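Local coordinates for hypothetical protein PP5205 (Pseudomonas putida, PDB 2G2X) that is of unknown function but carries an EVE domain of the PUA clan, relatives of which commonly bind RNA, so a nucleic acid ligand is conceivable, at residues D45-Y50 / V97-V102. Numbering follows the deposited sequence.
Sequences DEFFFY and VDVAHV
Strands 46-51 and 95-110 approach each other across the intervening antiparallel strand 58-71 of the mixed EVE-domain sheet, and the CA atoms of E46 and V102, the closest such pair, stand 8.4 Å apart. Second-neighbour strands of a sheet are too distant to share backbone bonds; the main chain of F47 pairs instead with A63 of the strand between, so direct contact between strands 46-51 and 95-110 is left to side chains. Here F47 and V99 do most of that work. F47 CG sits between the backbone N and the carbonyl carbon (chi1 65°), a setting that brings the CE1 and CZ end of the ring to V99. The two side chains cross at roughly a right angle, and both residues are buried. W26 of strand 23-26 packs on this pair as well, touching V99 and meeting the F47 ring edge to face, which ties the contact into the apolar core. A looser touch follows at E46, whose OE2 lies 4.4 Å from V102 CG1, at a partly exposed border. In the apolar pair, V99 CB lies in the ring plane at the edge of F47, while CG1 sits obliquely to the ring, 3.5 Å from F47 CE1 and 3.7 Å from F47 CZ.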
loop_
_atom_site.group_PDB
_atom_site.type_symbol
_atom_site.label_atom_id
_atom_site.label_comp_id
_atom_site.label_asym_id
_atom_site.label_seq_id
_atom_site.Cartn_x
_atom_site.Cartn_y
_atom_site.Cartn_z
ATOM N N ASP A 45 -7.328 2.325 10.051
ATOM C CA ASP A 45 -6.131 3.042 9.640
ATOM C C ASP A 45 -6.334 3.425 8.182
ATOM O O ASP A 45 -7.024 2.730 7.434
ATOM C CB ASP A 45 -4.874 2.167 9.764
ATOM C CG ASP A 45 -4.339 2.085 11.190
ATOM O OD1 ASP A 45 -4.850 2.799 12.079
ATOM O OD2 ASP A 45 -3.394 1.305 11.421
ATOM N N GLU A 46 -5.741 4.537 7.777
ATOM C CA GLU A 46 -5.867 4.978 6.401
ATOM C C GLU A 46 -4.494 4.979 5.764
ATOM O O GLU A 46 -3.484 5.096 6.460
ATOM C CB GLU A 46 -6.488 6.373 6.368
ATOM C CG GLU A 46 -7.891 6.381 6.935
ATOM C CD GLU A 46 -8.452 7.770 7.133
ATOM O OE1 GLU A 46 -7.869 8.529 7.934
ATOM O OE2 GLU A 46 -9.479 8.095 6.492
ATOM N N PHE A 47 -4.447 4.824 4.449
ATOM C CA PHE A 47 -3.166 4.825 3.758
ATOM C C PHE A 47 -3.267 5.471 2.383
ATOM O O PHE A 47 -4.320 5.458 1.755
ATOM C CB PHE A 47 -2.627 3.392 3.604
ATOM C CG PHE A 47 -3.475 2.501 2.707
ATOM C CD1 PHE A 47 -4.568 1.800 3.217
ATOM C CD2 PHE A 47 -3.163 2.356 1.355
ATOM C CE1 PHE A 47 -5.338 0.960 2.395
ATOM C CE2 PHE A 47 -3.923 1.523 0.519
ATOM C CZ PHE A 47 -5.012 0.823 1.041
ATOM N N PHE A 48 -2.166 6.052 1.925
ATOM C CA PHE A 48 -2.139 6.646 0.602
ATOM C C PHE A 48 -1.980 5.501 -0.395
ATOM O O PHE A 48 -1.128 4.622 -0.221
ATOM C CB PHE A 48 -0.968 7.631 0.475
ATOM C CG PHE A 48 -1.183 8.921 1.229
ATOM C CD1 PHE A 48 -2.342 9.670 1.027
ATOM C CD2 PHE A 48 -0.245 9.376 2.151
ATOM C CE1 PHE A 48 -2.570 10.859 1.734
ATOM C CE2 PHE A 48 -0.456 10.561 2.866
ATOM C CZ PHE A 48 -1.625 11.305 2.656
ATOM N N PHE A 49 -2.821 5.501 -1.424
ATOM C CA PHE A 49 -2.794 4.480 -2.460
ATOM C C PHE A 49 -1.812 4.982 -3.517
ATOM O O PHE A 49 -2.115 5.936 -4.229
ATOM C CB PHE A 49 -4.197 4.343 -3.058
ATOM C CG PHE A 49 -4.442 3.035 -3.767
ATOM C CD1 PHE A 49 -5.252 2.066 -3.186
ATOM C CD2 PHE A 49 -3.889 2.787 -5.019
ATOM C CE1 PHE A 49 -5.515 0.857 -3.845
ATOM C CE2 PHE A 49 -4.141 1.580 -5.695
ATOM C CZ PHE A 49 -4.955 0.615 -5.108
ATOM N N TYR A 50 -0.646 4.343 -3.616
ATOM C CA TYR A 50 0.391 4.763 -4.566
ATOM C C TYR A 50 0.508 3.912 -5.836
ATOM O O TYR A 50 0.792 2.714 -5.768
ATOM C CB TYR A 50 1.753 4.788 -3.855
ATOM C CG TYR A 50 2.897 5.299 -4.712
ATOM C CD1 TYR A 50 3.220 6.655 -4.747
ATOM C CD2 TYR A 50 3.663 4.423 -5.482
ATOM C CE1 TYR A 50 4.279 7.126 -5.525
ATOM C CE2 TYR A 50 4.719 4.880 -6.264
ATOM C CZ TYR A 50 5.025 6.230 -6.282
ATOM O OH TYR A 50 6.077 6.675 -7.058
ATOM N N VAL A 97 -4.100 -7.968 4.325
ATOM C CA VAL A 97 -5.059 -7.140 5.040
ATOM C C VAL A 97 -6.106 -6.820 3.995
ATOM O O VAL A 97 -5.830 -6.937 2.803
ATOM C CB VAL A 97 -4.435 -5.816 5.568
ATOM C CG1 VAL A 97 -3.378 -6.121 6.624
ATOM C CG2 VAL A 97 -3.844 -5.010 4.419
ATOM N N ASP A 98 -7.307 -6.448 4.424
ATOM C CA ASP A 98 -8.354 -6.101 3.475
ATOM C C ASP A 98 -8.536 -4.594 3.505
ATOM O O ASP A 98 -8.453 -3.970 4.564
ATOM C CB ASP A 98 -9.668 -6.807 3.822
ATOM C CG ASP A 98 -9.614 -8.304 3.561
ATOM O OD1 ASP A 98 -8.739 -8.746 2.783
ATOM O OD2 ASP A 98 -10.451 -9.036 4.126
ATOM N N VAL A 99 -8.799 -4.007 2.343
ATOM C CA VAL A 99 -8.948 -2.564 2.254
ATOM C C VAL A 99 -10.234 -2.120 1.580
ATOM O O VAL A 99 -10.926 -2.909 0.935
ATOM C CB VAL A 99 -7.770 -1.947 1.467
ATOM C CG1 VAL A 99 -6.446 -2.388 2.081
ATOM C CG2 VAL A 99 -7.848 -2.362 -0.004
ATOM N N ALA A 100 -10.543 -0.837 1.736
ATOM C CA ALA A 100 -11.724 -0.255 1.129
ATOM C C ALA A 100 -11.363 1.152 0.681
ATOM O O ALA A 100 -10.476 1.798 1.250
ATOM C CB ALA A 100 -12.878 -0.227 2.123
ATOM N N HIS A 101 -12.054 1.607 -0.353
ATOM C CA HIS A 101 -11.833 2.919 -0.936
ATOM C C HIS A 101 -12.332 4.052 -0.062
ATOM O O HIS A 101 -13.386 3.950 0.562
ATOM C CB HIS A 101 -12.542 3.000 -2.291
ATOM C CG HIS A 101 -12.485 4.356 -2.928
ATOM N ND1 HIS A 101 -11.490 4.726 -3.805
ATOM C CD2 HIS A 101 -13.317 5.422 -2.830
ATOM C CE1 HIS A 101 -11.712 5.959 -4.225
ATOM N NE2 HIS A 101 -12.815 6.404 -3.649
ATOM N N VAL A 102 -11.567 5.138 -0.018
ATOM C CA VAL A 102 -11.978 6.312 0.736
ATOM C C VAL A 102 -12.111 7.494 -0.220
ATOM O O VAL A 102 -13.152 8.143 -0.272
ATOM C CB VAL A 102 -10.983 6.673 1.857
ATOM C CG1 VAL A 102 -11.361 8.019 2.463
ATOM C CG2 VAL A 102 -11.006 5.604 2.941
#